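PDB 3FCP: L-Ala-D/L-Glu epimerase, a muconate lactonizing enzyme from Klebsiella pneumoniae subsp. pneumoniae MGH 78578, which belongs to the muconate lactonizing enzymes of the enolase superfamily and carries a magnesium ion in its barrel domain. Local coordinates for residues E8-W13 / V38-S43; H74-L79 / A93-A98; D222-P227 / T245-D250. All coordinates share one frame; numbering follows the deposited sequence.

Interaction 1: E8-W13 / V38-S43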
ATOM      1  N   GLU A   8       1.987  51.236 -14.056  1.00 31.02           N
ATOM      2  CA  GLU A   8       2.895  52.368 -13.972  1.00 31.65           C
ATOM      3  C   GLU A   8       3.450  52.566 -12.584  1.00 30.43           C
ATOM      4  O   GLU A   8       4.608  52.944 -12.421  1.00 29.60           O
ATOM      5  CB  GLU A   8       2.205  53.651 -14.441  1.00 34.38           C
ATOM      6  CG  GLU A   8       2.192  53.784 -15.948  1.00 43.01           C
ATOM      7  CD  GLU A   8       2.071  55.225 -16.419  1.00 45.91           C
ATOM      8  OE1 GLU A   8       2.446  55.487 -17.584  1.00 49.06           O
ATOM      9  OE2 GLU A   8       1.604  56.085 -15.636  1.00 45.53           O
ATOM     10  N   GLN A   9       2.631  52.307 -11.576  1.00 28.74           N
ATOM     11  CA  GLN A   9       3.097  52.470 -10.216  1.00 29.92           C
ATOM     12  C   GLN A   9       2.402  51.532  -9.240  1.00 28.96           C
ATOM     13  O   GLN A   9       1.267  51.106  -9.461  1.00 25.93           O
ATOM     14  CB  GLN A   9       2.903  53.919  -9.758  1.00 31.97           C
ATOM     15  CG  GLN A   9       3.580  54.211  -8.431  1.00 37.58           C
ATOM     16  CD  GLN A   9       5.090  53.999  -8.496  1.00 42.15           C
ATOM     17  OE1 GLN A   9       5.831  54.868  -8.967  1.00 44.98           O
ATOM     18  NE2 GLN A   9       5.548  52.831  -8.044  1.00 39.51           N
ATOM     19  N   ILE A  10       3.113  51.213  -8.166  1.00 27.59           N
ATOM     20  CA  ILE A  10       2.608  50.357  -7.110  1.00 28.30           C
ATOM     21  C   ILE A  10       3.014  51.001  -5.789  1.00 27.92           C
ATOM     22  O   ILE A  10       4.193  51.256  -5.545  1.00 29.57           O
ATOM     23  CB  ILE A  10       3.201  48.918  -7.196  1.00 25.94           C
ATOM     24  CG1 ILE A  10       2.680  48.209  -8.449  1.00 26.88           C
ATOM     25  CG2 ILE A  10       2.820  48.122  -5.957  1.00 27.10           C
ATOM     26  CD1 ILE A  10       3.255  46.808  -8.669  1.00 23.77           C
ATOM     27  N   GLU A  11       2.025  51.288  -4.955  1.00 29.83           N
ATOM     28  CA  GLU A  11       2.252  51.895  -3.649  1.00 30.28           C
ATOM     29  C   GLU A  11       1.732  50.907  -2.612  1.00 29.92           C
ATOM     30  O   GLU A  11       0.875  50.085  -2.919  1.00 31.06           O
ATOM     31  CB  GLU A  11       1.446  53.189  -3.510  1.00 32.27           C
ATOM     32  CG  GLU A  11       1.741  54.283  -4.521  1.00 33.51           C
ATOM     33  CD  GLU A  11       0.631  55.323  -4.559  1.00 36.04           C
ATOM     34  OE1 GLU A  11      -0.376  55.095  -5.266  1.00 34.51           O
ATOM     35  OE2 GLU A  11       0.755  56.359  -3.867  1.00 35.86           O
ATOM     36  N   SER A  12       2.250  50.983  -1.392  1.00 28.67           N
ATOM     37  CA  SER A  12       1.781  50.117  -0.322  1.00 28.97           C
ATOM     38  C   SER A  12       2.046  50.795   1.012  1.00 29.08           C
ATOM     39  O   SER A  12       2.994  51.566   1.156  1.00 30.13           O
ATOM     40  CB  SER A  12       2.456  48.736  -0.374  1.00 28.90           C
ATOM     41  OG  SER A  12       3.835  48.798  -0.067  1.00 30.58           O
ATOM     42  N   TRP A  13       1.184  50.517   1.980  1.00 29.12           N
ATOM     43  CA  TRP A  13       1.295  51.103   3.308  1.00 29.27           C
ATOM     44  C   TRP A  13       0.937  50.066   4.353  1.00 29.21           C
ATOM     45  O   TRP A  13       0.101  49.194   4.105  1.00 28.96           O
ATOM     46  CB  TRP A  13       0.299  52.247   3.477  1.00 30.60           C
ATOM     47  CG  TRP A  13       0.328  53.303   2.421  1.00 30.96           C
ATOM     48  CD1 TRP A  13       1.006  54.487   2.464  1.00 30.63           C
ATOM     49  CD2 TRP A  13      -0.414  53.306   1.198  1.00 30.18           C
ATOM     50  NE1 TRP A  13       0.722  55.234   1.343  1.00 33.84           N
ATOM     51  CE2 TRP A  13      -0.147  54.531   0.550  1.00 31.20           C
ATOM     52  CE3 TRP A  13      -1.284  52.392   0.588  1.00 30.03           C
ATOM     53  CZ2 TRP A  13      -0.720  54.870  -0.683  1.00 32.20           C
ATOM     54  CZ3 TRP A  13      -1.856  52.729  -0.640  1.00 30.59           C
ATOM     55  CH2 TRP A  13      -1.570  53.960  -1.260  1.00 30.64           C
ATOM     56  N   VAL A  38      -2.373  47.979  -0.694  1.00 25.36           N
ATOM     57  CA  VAL A  38      -1.670  48.303  -1.920  1.00 27.30           C
ATOM     58  C   VAL A  38      -2.572  49.037  -2.897  1.00 26.37           C
ATOM     59  O   VAL A  38      -3.778  48.793  -2.956  1.00 25.22           O
ATOM     60  CB  VAL A  38      -1.127  47.017  -2.606  1.00 30.72           C
ATOM     61  CG1 VAL A  38      -2.246  46.007  -2.775  1.00 33.92           C
ATOM     62  CG2 VAL A  38      -0.535  47.352  -3.968  1.00 33.29           C
ATOM     63  N   ARG A  39      -1.979  49.964  -3.641  1.00 26.55           N
ATOM     64  CA  ARG A  39      -2.699  50.691  -4.678  1.00 26.04           C
ATOM     65  C   ARG A  39      -1.821  50.581  -5.912  1.00 26.02           C
ATOM     66  O   ARG A  39      -0.660  50.991  -5.907  1.00 26.01           O
ATOM     67  CB  ARG A  39      -2.913  52.163  -4.321  1.00 28.51           C
ATOM     68  CG  ARG A  39      -3.658  52.926  -5.423  1.00 29.14           C
ATOM     69  CD  ARG A  39      -4.120  54.291  -4.956  1.00 31.76           C
ATOM     70  NE  ARG A  39      -3.004  55.118  -4.514  1.00 35.85           N
ATOM     71  CZ  ARG A  39      -3.145  56.239  -3.814  1.00 38.78           C
ATOM     72  NH1 ARG A  39      -4.357  56.662  -3.481  1.00 39.06           N
ATOM     73  NH2 ARG A  39      -2.075  56.927  -3.436  1.00 39.69           N
ATOM     74  N   LEU A  40      -2.375  49.997  -6.966  1.00 26.34           N
ATOM     75  CA  LEU A  40      -1.646  49.821  -8.206  1.00 27.07           C
ATOM     76  C   LEU A  40      -2.233  50.758  -9.248  1.00 27.61           C
ATOM     77  O   LEU A  40      -3.440  50.759  -9.483  1.00 27.00           O
ATOM     78  CB  LEU A  40      -1.752  48.363  -8.662  1.00 27.04           C
ATOM     79  CG  LEU A  40      -0.946  47.925  -9.890  1.00 27.70           C
ATOM     80  CD1 LEU A  40      -0.699  46.417  -9.821  1.00 27.52           C
ATOM     81  CD2 LEU A  40      -1.689  48.303 -11.164  1.00 27.80           C
ATOM     82  N   THR A  41      -1.371  51.565  -9.861  1.00 26.92           N
ATOM     83  CA  THR A  41      -1.812  52.512 -10.870  1.00 27.50           C
ATOM     84  C   THR A  41      -1.391  52.060 -12.256  1.00 25.96           C
ATOM     85  O   THR A  41      -0.224  51.723 -12.478  1.00 26.92           O
ATOM     86  CB  THR A  41      -1.233  53.916 -10.602  1.00 27.35           C
ATOM     87  OG1 THR A  41      -1.675  54.378  -9.322  1.00 27.81           O
ATOM     88  CG2 THR A  41      -1.701  54.897 -11.674  1.00 29.94           C
ATOM     89  N   ARG A  42      -2.348  52.046 -13.179  1.00 24.90           N
ATOM     90  CA  ARG A  42      -2.093  51.647 -14.560  1.00 25.09           C
ATOM     91  C   ARG A  42      -1.818  52.869 -15.435  1.00 25.57           C
ATOM     92  O   ARG A  42      -2.096  53.998 -15.037  1.00 25.27           O
ATOM     93  CB  ARG A  42      -3.296  50.885 -15.110  1.00 25.98           C
ATOM     94  CG  ARG A  42      -3.492  49.509 -14.481  1.00 26.06           C
ATOM     95  CD  ARG A  42      -4.933  49.039 -14.569  1.00 23.13           C
ATOM     96  NE  ARG A  42      -5.516  49.193 -15.903  1.00 24.36           N
ATOM     97  CZ  ARG A  42      -6.082  48.201 -16.589  1.00 25.16           C
ATOM     98  NH1 ARG A  42      -6.134  46.972 -16.080  1.00 23.52           N
ATOM     99  NH2 ARG A  42      -6.638  48.440 -17.766  1.00 24.39           N
ATOM    100  N   SER A  43      -1.281  52.636 -16.629  1.00 25.78           N
ATOM    101  CA  SER A  43      -0.977  53.718 -17.557  1.00 27.12           C
ATOM    102  C   SER A  43      -2.239  54.390 -18.101  1.00 28.99           C
ATOM    103  O   SER A  43      -2.164  55.478 -18.675  1.00 30.83           O
ATOM    104  CB  SER A  43      -0.124  53.199 -18.720  1.00 24.41           C
ATOM    105  OG  SER A  43      -0.772  52.136 -19.392  1.00 24.08           O
TER
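E11 and R39 reach the same face of the sheet with different first torsions: CG of E11 stands anti to its carbonyl carbon (chi1 -60°), whereas CG of R39 stands anti to its backbone N (chi1 179°). The two side chains run side by side, and the arginine grips the carboxylate side-on with one nitrogen per oxygen. R39 NE donates to E11 OE1 at 2.7 Å from above the carboxylate plane, while R39 NH2 reaches E11 OE2 at 2.9 Å on its syn side. Both oxygens lie near the guanidinium plane, which is turned 29° from the carboxylate. The W13 indole comes edge-on, its rim atom CH2 over one guanidinium face, offset from the centre and 3.7 Å from R39 NE, with the ring nearly perpendicular to the guanidinium.

Underneath, strands 8-13 and 38-42 run antiparallel. E11 and R39 form a hydrogen-bonded pair, as do Q9 and T41, where T41 N lies 2.7 Å from Q9 O. At one end T41 O accepts from both E8 N and Q9 N, a classic beta bulge. On the other face I10 lies alongside V38 and L40, its CG1 3.9 Å from L40 CG; helix 65-80 packs on I10, and helix 103-121 on V38 and L40. This is part of the three-stranded antiparallel sheet of the enolase-type N-terminal domain.

The faces thus differ in chemistry: apolar branches meet the helices, whereas the partly exposed side carries a bidentate ion pair whose two bonds, together with W13 CH2 over one face, should restrict rotation of the guanidinium.

Interaction 2: H74-L79 / A93-A98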
ATOM      1  N   HIS A  74      10.421  45.974  -2.446  1.00 31.32           N
ATOM      2  CA  HIS A  74      11.690  45.580  -3.052  1.00 32.01           C
ATOM      3  C   HIS A  74      11.693  44.583  -4.196  1.00 30.07           C
ATOM      4  O   HIS A  74      12.624  44.587  -4.998  1.00 29.87           O
ATOM      5  CB  HIS A  74      12.637  45.051  -1.977  1.00 35.58           C
ATOM      6  CG  HIS A  74      13.025  46.072  -0.958  1.00 42.72           C
ATOM      7  ND1 HIS A  74      12.204  46.429   0.090  1.00 46.06           N
ATOM      8  CD2 HIS A  74      14.143  46.826  -0.835  1.00 43.73           C
ATOM      9  CE1 HIS A  74      12.800  47.359   0.815  1.00 46.54           C
ATOM     10  NE2 HIS A  74      13.977  47.618   0.275  1.00 46.38           N
ATOM     11  N   TYR A  75      10.673  43.736  -4.283  1.00 27.32           N
ATOM     12  CA  TYR A  75      10.656  42.715  -5.323  1.00 24.73           C
ATOM     13  C   TYR A  75       9.506  42.758  -6.318  1.00 24.90           C
ATOM     14  O   TYR A  75       9.734  42.815  -7.523  1.00 23.20           O
ATOM     15  CB  TYR A  75      10.735  41.337  -4.657  1.00 25.15           C
ATOM     16  CG  TYR A  75      12.033  41.149  -3.898  1.00 25.10           C
ATOM     17  CD1 TYR A  75      13.216  40.845  -4.572  1.00 24.41           C
ATOM     18  CD2 TYR A  75      12.096  41.361  -2.521  1.00 24.67           C
ATOM     19  CE1 TYR A  75      14.435  40.761  -3.892  1.00 26.36           C
ATOM     20  CE2 TYR A  75      13.312  41.283  -1.831  1.00 25.17           C
ATOM     21  CZ  TYR A  75      14.475  40.985  -2.525  1.00 25.98           C
ATOM     22  OH  TYR A  75      15.682  40.936  -1.863  1.00 26.67           O
ATOM     23  N   LEU A  76       8.272  42.733  -5.829  1.00 23.44           N
ATOM     24  CA  LEU A  76       7.133  42.753  -6.729  1.00 23.60           C
ATOM     25  C   LEU A  76       7.006  44.047  -7.538  1.00 24.70           C
ATOM     26  O   LEU A  76       6.671  44.005  -8.722  1.00 24.62           O
ATOM     27  CB  LEU A  76       5.845  42.484  -5.943  1.00 22.98           C
ATOM     28  CG  LEU A  76       5.696  41.019  -5.518  1.00 24.74           C
ATOM     29  CD1 LEU A  76       4.654  40.885  -4.395  1.00 23.27           C
ATOM     30  CD2 LEU A  76       5.313  40.184  -6.733  1.00 24.67           C
ATOM     31  N   THR A  77       7.291  45.189  -6.914  1.00 23.29           N
ATOM     32  CA  THR A  77       7.163  46.460  -7.613  1.00 25.23           C
ATOM     33  C   THR A  77       8.089  46.587  -8.825  1.00 26.59           C
ATOM     34  O   THR A  77       7.628  46.859  -9.934  1.00 23.70           O
ATOM     35  CB  THR A  77       7.371  47.637  -6.644  1.00 25.75           C
ATOM     36  OG1 THR A  77       6.320  47.627  -5.669  1.00 25.02           O
ATOM     37  CG2 THR A  77       7.340  48.973  -7.392  1.00 26.64           C
ATOM     38  N   PRO A  78       9.401  46.384  -8.638  1.00 27.23           N
ATOM     39  CA  PRO A  78      10.260  46.508  -9.820  1.00 28.43           C
ATOM     40  C   PRO A  78      10.035  45.395 -10.848  1.00 29.20           C
ATOM     41  O   PRO A  78      10.335  45.560 -12.031  1.00 29.79           O
ATOM     42  CB  PRO A  78      11.673  46.508  -9.229  1.00 28.45           C
ATOM     43  CG  PRO A  78      11.518  45.723  -7.950  1.00 30.84           C
ATOM     44  CD  PRO A  78      10.205  46.249  -7.411  1.00 28.96           C
ATOM     45  N   LEU A  79       9.487  44.269 -10.405  1.00 27.75           N
ATOM     46  CA  LEU A  79       9.239  43.153 -11.306  1.00 27.63           C
ATOM     47  C   LEU A  79       8.028  43.402 -12.211  1.00 27.63           C
ATOM     48  O   LEU A  79       8.029  43.027 -13.389  1.00 26.06           O
ATOM     49  CB  LEU A  79       9.034  41.870 -10.483  1.00 28.97           C
ATOM     50  CG  LEU A  79       8.749  40.507 -11.133  1.00 29.43           C
ATOM     51  CD1 LEU A  79       7.344  40.494 -11.679  1.00 32.77           C
ATOM     52  CD2 LEU A  79       9.770  40.207 -12.233  1.00 27.56           C
ATOM     53  N   ALA A  93       2.538  34.156 -13.925  1.00 25.76           N
ATOM     54  CA  ALA A  93       3.679  33.326 -14.306  1.00 25.75           C
ATOM     55  C   ALA A  93       4.986  34.067 -14.022  1.00 24.78           C
ATOM     56  O   ALA A  93       5.980  33.462 -13.614  1.00 22.94           O
ATOM     57  CB  ALA A  93       3.592  32.958 -15.795  1.00 26.08           C
ATOM     58  N   ARG A  94       4.977  35.379 -14.242  1.00 24.31           N
ATOM     59  CA  ARG A  94       6.157  36.198 -14.009  1.00 24.37           C
ATOM     60  C   ARG A  94       6.437  36.285 -12.512  1.00 24.51           C
ATOM     61  O   ARG A  94       7.577  36.152 -12.070  1.00 24.55           O
ATOM     62  CB  ARG A  94       5.941  37.601 -14.584  1.00 25.51           C
ATOM     63  CG  ARG A  94       7.140  38.544 -14.449  1.00 25.16           C
ATOM     64  CD  ARG A  94       6.859  39.872 -15.145  1.00 24.70           C
ATOM     65  NE  ARG A  94       7.974  40.811 -15.044  1.00 26.02           N
ATOM     66  CZ  ARG A  94       9.064  40.778 -15.809  1.00 27.49           C
ATOM     67  NH1 ARG A  94       9.195  39.850 -16.742  1.00 29.23           N
ATOM     68  NH2 ARG A  94      10.031  41.675 -15.640  1.00 27.40           N
ATOM     69  N   MET A  95       5.379  36.503 -11.739  1.00 25.18           N
ATOM     70  CA  MET A  95       5.476  36.615 -10.290  1.00 26.39           C
ATOM     71  C   MET A  95       5.975  35.313  -9.648  1.00 27.51           C
ATOM     72  O   MET A  95       6.879  35.325  -8.810  1.00 28.55           O
ATOM     73  CB  MET A  95       4.102  36.983  -9.702  1.00 25.20           C
ATOM     74  CG  MET A  95       3.540  38.336 -10.174  1.00 28.63           C
ATOM     75  SD  MET A  95       1.827  38.637  -9.612  1.00 27.57           S
ATOM     76  CE  MET A  95       2.172  38.859  -7.971  1.00 17.36           C
ATOM     77  N   ASN A  96       5.385  34.190 -10.039  1.00 27.01           N
ATOM     78  CA  ASN A  96       5.782  32.916  -9.455  1.00 27.27           C
ATOM     79  C   ASN A  96       7.146  32.463  -9.942  1.00 27.78           C
ATOM     80  O   ASN A  96       7.882  31.804  -9.212  1.00 26.42           O
ATOM     81  CB  ASN A  96       4.723  31.849  -9.735  1.00 26.68           C
ATOM     82  CG  ASN A  96       3.426  32.131  -9.003  1.00 30.05           C
ATOM     83  OD1 ASN A  96       3.439  32.707  -7.916  1.00 30.21           O
ATOM     84  ND2 ASN A  96       2.306  31.724  -9.583  1.00 30.12           N
ATOM     85  N   GLY A  97       7.488  32.838 -11.168  1.00 27.82           N
ATOM     86  CA  GLY A  97       8.781  32.461 -11.704  1.00 29.40           C
ATOM     87  C   GLY A  97       9.924  33.183 -11.013  1.00 30.52           C
ATOM     88  O   GLY A  97      11.019  32.634 -10.881  1.00 30.82           O
ATOM     89  N   ALA A  98       9.672  34.405 -10.547  1.00 30.29           N
ATOM     90  CA  ALA A  98      10.709  35.200  -9.894  1.00 29.39           C
ATOM     91  C   ALA A  98      10.618  35.285  -8.372  1.00 29.43           C
ATOM     92  O   ALA A  98      11.588  35.659  -7.708  1.00 30.52           O
ATOM     93  CB  ALA A  98      10.705  36.605 -10.479  1.00 29.79           C
TER
HETATM   94  O   HOH W   1      10.784  44.352 -14.516  1.00 29.28           O
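L79 and R94 run alongside one another with their tips pointing opposite ways, the leucine's branches lying against the aliphatic and guanidinium parts of the arginine. L79 CD1 touches R94 CG at 3.4 Å, and L79 CD2 comes within 3.4 Å of R94 NE, over one guanidinium face. The arginine chain is straight through CD and NE, which lets it span the gap to the other helix. Its NE then donates to L79 O at 2.8 Å with an N-H...O angle of 167°; the oxygen lies in the guanidinium plane, although the donor is tilted from the carbonyl plane. R94 NH2 adds a weak bond to the same oxygen. A water at the guanidinium edge accepts from R94 NH2 at 3.0 Å and donates to P78 O at 2.8 Å, so the arginine is tied directly to L79 O and through the water to P78 O.

These residues join helices 65-80 and 88-98 of the enolase-type N-terminal domain, where helices pack beside a small antiparallel sheet. The local axes approach to 10.9 Å at 140°, a wide separation bridged by long side chains.

Deeper in, M95 lies crosswise to L76. M95 bends at chi3 (70°), which carries its CE to 3.6 Å from L76 CD2; both residues also pack on I109 of helix 103-121. L79 CD2 faces the methyl of A98 at 4.1 Å. Beyond the pair, Y75 OH is hydrogen-bonded to E66 of the second subunit, another copy of this protein, placing helix 65-80 beside a subunit interface.

Interaction 3: D222-P227 / T245-D250. With MG (magnesium ion), chain I.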
ATOM      1  N   ASP A 222     -19.971  19.696  14.416  1.00 25.75           N
ATOM      2  CA  ASP A 222     -20.086  19.438  12.980  1.00 25.65           C
ATOM      3  C   ASP A 222     -18.787  19.469  12.198  1.00 24.87           C
ATOM      4  O   ASP A 222     -18.676  18.840  11.144  1.00 24.32           O
ATOM      5  CB  ASP A 222     -21.037  20.445  12.324  1.00 29.58           C
ATOM      6  CG  ASP A 222     -22.446  20.365  12.869  1.00 31.87           C
ATOM      7  OD1 ASP A 222     -22.909  19.249  13.172  1.00 32.05           O
ATOM      8  OD2 ASP A 222     -23.095  21.426  12.969  1.00 36.44           O
ATOM      9  N   LEU A 223     -17.808  20.207  12.703  1.00 23.78           N
ATOM     10  CA  LEU A 223     -16.542  20.337  11.997  1.00 22.23           C
ATOM     11  C   LEU A 223     -15.407  20.656  12.960  1.00 21.86           C
ATOM     12  O   LEU A 223     -15.557  21.488  13.853  1.00 22.45           O
ATOM     13  CB  LEU A 223     -16.673  21.455  10.958  1.00 21.96           C
ATOM     14  CG  LEU A 223     -15.559  21.696   9.934  1.00 21.77           C
ATOM     15  CD1 LEU A 223     -15.524  20.541   8.931  1.00 21.35           C
ATOM     16  CD2 LEU A 223     -15.826  23.019   9.213  1.00 21.10           C
ATOM     17  N   ILE A 224     -14.273  19.993  12.771  1.00 20.98           N
ATOM     18  CA  ILE A 224     -13.093  20.211  13.607  1.00 20.32           C
ATOM     19  C   ILE A 224     -11.992  20.730  12.688  1.00 20.63           C
ATOM     20  O   ILE A 224     -11.562  20.020  11.776  1.00 20.80           O
ATOM     21  CB  ILE A 224     -12.606  18.892  14.251  1.00 19.53           C
ATOM     22  CG1 ILE A 224     -13.741  18.245  15.057  1.00 19.87           C
ATOM     23  CG2 ILE A 224     -11.402  19.174  15.152  1.00 17.47           C
ATOM     24  CD1 ILE A 224     -13.403  16.835  15.582  1.00 18.96           C
ATOM     25  N   GLU A 225     -11.541  21.960  12.925  1.00 21.75           N
ATOM     26  CA  GLU A 225     -10.509  22.575  12.095  1.00 21.54           C
ATOM     27  C   GLU A 225      -9.077  22.381  12.598  1.00 21.80           C
ATOM     28  O   GLU A 225      -8.783  22.599  13.777  1.00 21.62           O
ATOM     29  CB  GLU A 225     -10.794  24.075  11.951  1.00 22.22           C
ATOM     30  CG  GLU A 225      -9.936  24.789  10.908  1.00 22.81           C
ATOM     31  CD  GLU A 225     -10.228  26.282  10.819  1.00 25.11           C
ATOM     32  OE1 GLU A 225     -11.300  26.720  11.302  1.00 23.14           O
ATOM     33  OE2 GLU A 225      -9.390  27.017  10.252  1.00 23.67           O
ATOM     34  N   GLN A 226      -8.203  21.967  11.680  1.00 20.05           N
ATOM     35  CA  GLN A 226      -6.775  21.754  11.931  1.00 20.27           C
ATOM     36  C   GLN A 226      -6.449  21.349  13.366  1.00 21.29           C
ATOM     37  O   GLN A 226      -5.749  22.068  14.085  1.00 21.69           O
ATOM     38  CB  GLN A 226      -6.008  23.029  11.565  1.00 19.98           C
ATOM     39  CG  GLN A 226      -4.511  22.860  11.382  1.00 20.14           C
ATOM     40  CD  GLN A 226      -4.161  21.974  10.197  1.00 23.89           C
ATOM     41  OE1 GLN A 226      -4.605  22.212   9.071  1.00 24.28           O
ATOM     42  NE2 GLN A 226      -3.360  20.950  10.446  1.00 21.63           N
ATOM     43  N   PRO A 227      -6.937  20.174  13.796  1.00 22.05           N
ATOM     44  CA  PRO A 227      -6.688  19.692  15.159  1.00 22.61           C
ATOM     45  C   PRO A 227      -5.219  19.479  15.492  1.00 23.79           C
ATOM     46  O   PRO A 227      -4.788  19.756  16.612  1.00 22.62           O
ATOM     47  CB  PRO A 227      -7.503  18.397  15.219  1.00 22.40           C
ATOM     48  CG  PRO A 227      -7.514  17.930  13.784  1.00 22.18           C
ATOM     49  CD  PRO A 227      -7.760  19.214  13.039  1.00 20.14           C
ATOM     50  N   THR A 245     -16.906  12.754  12.440  1.00 23.25           N
ATOM     51  CA  THR A 245     -17.411  14.070  12.104  1.00 23.46           C
ATOM     52  C   THR A 245     -16.425  14.639  11.093  1.00 23.14           C
ATOM     53  O   THR A 245     -15.361  14.062  10.875  1.00 23.78           O
ATOM     54  CB  THR A 245     -17.568  15.009  13.320  1.00 24.28           C
ATOM     55  OG1 THR A 245     -18.407  16.104  12.935  1.00 24.43           O
ATOM     56  CG2 THR A 245     -16.228  15.564  13.789  1.00 24.01           C
ATOM     57  N   ALA A 246     -16.776  15.752  10.465  1.00 23.24           N
ATOM     58  CA  ALA A 246     -15.915  16.351   9.450  1.00 21.75           C
ATOM     59  C   ALA A 246     -14.668  17.070   9.964  1.00 20.79           C
ATOM     60  O   ALA A 246     -14.696  17.727  11.004  1.00 19.56           O
ATOM     61  CB  ALA A 246     -16.741  17.302   8.582  1.00 21.86           C
ATOM     62  N   ILE A 247     -13.578  16.942   9.207  1.00 20.01           N
ATOM     63  CA  ILE A 247     -12.309  17.590   9.519  1.00 20.08           C
ATOM     64  C   ILE A 247     -12.058  18.686   8.474  1.00 20.65           C
ATOM     65  O   ILE A 247     -12.238  18.466   7.271  1.00 21.47           O
ATOM     66  CB  ILE A 247     -11.112  16.588   9.476  1.00 19.84           C
ATOM     67  CG1 ILE A 247     -11.347  15.431  10.457  1.00 23.22           C
ATOM     68  CG2 ILE A 247      -9.817  17.307   9.821  1.00 19.96           C
ATOM     69  CD1 ILE A 247     -11.664  15.870  11.882  1.00 20.59           C
ATOM     70  N   LEU A 248     -11.648  19.857   8.943  1.00 21.11           N
ATOM     71  CA  LEU A 248     -11.363  21.000   8.082  1.00 22.48           C
ATOM     72  C   LEU A 248      -9.852  21.261   8.104  1.00 22.69           C
ATOM     73  O   LEU A 248      -9.273  21.499   9.163  1.00 22.94           O
ATOM     74  CB  LEU A 248     -12.090  22.245   8.610  1.00 23.52           C
ATOM     75  CG  LEU A 248     -12.560  23.382   7.686  1.00 28.63           C
ATOM     76  CD1 LEU A 248     -12.235  24.715   8.356  1.00 23.54           C
ATOM     77  CD2 LEU A 248     -11.939  23.298   6.296  1.00 26.31           C
ATOM     78  N   ALA A 249      -9.214  21.207   6.942  1.00 21.43           N
ATOM     79  CA  ALA A 249      -7.782  21.465   6.873  1.00 20.70           C
ATOM     80  C   ALA A 249      -7.533  22.967   6.683  1.00 19.46           C
ATOM     81  O   ALA A 249      -8.198  23.608   5.867  1.00 20.16           O
ATOM     82  CB  ALA A 249      -7.170  20.683   5.711  1.00 18.09           C
ATOM     83  N   ASP A 250      -6.600  23.532   7.443  1.00 17.96           N
ATOM     84  CA  ASP A 250      -6.272  24.950   7.288  1.00 19.60           C
ATOM     85  C   ASP A 250      -4.792  25.074   6.943  1.00 20.42           C
ATOM     86  O   ASP A 250      -4.432  25.038   5.767  1.00 21.35           O
ATOM     87  CB  ASP A 250      -6.599  25.763   8.560  1.00 20.49           C
ATOM     88  CG  ASP A 250      -6.349  27.270   8.379  1.00 23.07           C
ATOM     89  OD1 ASP A 250      -6.039  27.702   7.243  1.00 22.91           O
ATOM     90  OD2 ASP A 250      -6.465  28.030   9.370  1.00 24.20           O
TER
HETATM   91 MG    MG I 382      -5.450  28.243  11.437  1.00 17.54          MG
HETATM   92  O   HOH W   2      -7.150  26.443  11.835  1.00 24.43           O
HETATM   93  O   HOH W   3      -7.108  29.245  12.907  1.00 31.54           O
HETATM   94  O   HOH W   4      -5.203  30.790  11.075  1.00 34.60           O
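L248 CD1 lies over one face of the E225 carboxylate, 3.5 Å from E225 CD and 3.4 Å from E225 CG. Near that group's plane, beside OE2, comes D250 OD2, 3.2 Å from E225 OE2; both are acceptors and do not bond to each other. The two carboxylate planes are 52° apart. E225 OE2 approaches one side of the D250 carboxylate, while the magnesium ion, bound by D250 OD2 at 2.3 Å, stands to the other side of its plane. A metal-bound water lies 2.8 Å from E225 OE2, consistent with a second-shell role. K168 forms a salt bridge with E225 OE1 and K277 one with D250 OD1.

The amide of Q226 approaches the other strand by its oxygen: D250 N donates to Q226 OE1 at 2.9 Å, in the carbonyl plane. A bend at chi2 (65°) brings Q226 CD round toward that N-H. A252 N, beyond metal ligand E251, bonds to the same oxygen, and Q226 NE2 bonds to V228 O, so both ends of the amide are held.

Strands 223-225 and 246-249 are parallel, linked by I224 N to A246 O, L248 N to I224 O and Q226 N to L248 O, the last at 2.8 Å and nearly along the C=O axis. L223 CD2 packs 3.6 Å from L248 CG. I224 and I247 face helices 206-218 and 233-242, respectively.

With helix 233-242 between the strands, this is a beta-alpha-beta unit of the enolase-superfamily barrel; the protein ligands of the magnesium are D250, N201 and E251, which follow strands of the barrel at their C-terminal ends.

Overall arrangement
Interactions 1 and 2 belong to the N-terminal domain and touch, I10 CG2 lying 3.5 Å from T77 OG1: helix 65-80, which supplies one side of interaction 2, packs on the apolar sheet face of interaction 1. Interaction 3 is in the barrel domain, across the chain's centre, about 38 Å from interaction 1 and 35 Å from interaction 2, centre to centre. It is the buried one; the other two are partly buried. Each uses charge differently. An arginine pairs with a carboxylate on a partly exposed sheet face in interaction 1 and with a backbone carbonyl between helices in interaction 2, whereas interaction 3 sets one metal-binding carboxylate, D250, against a second that does not touch the ion, E225.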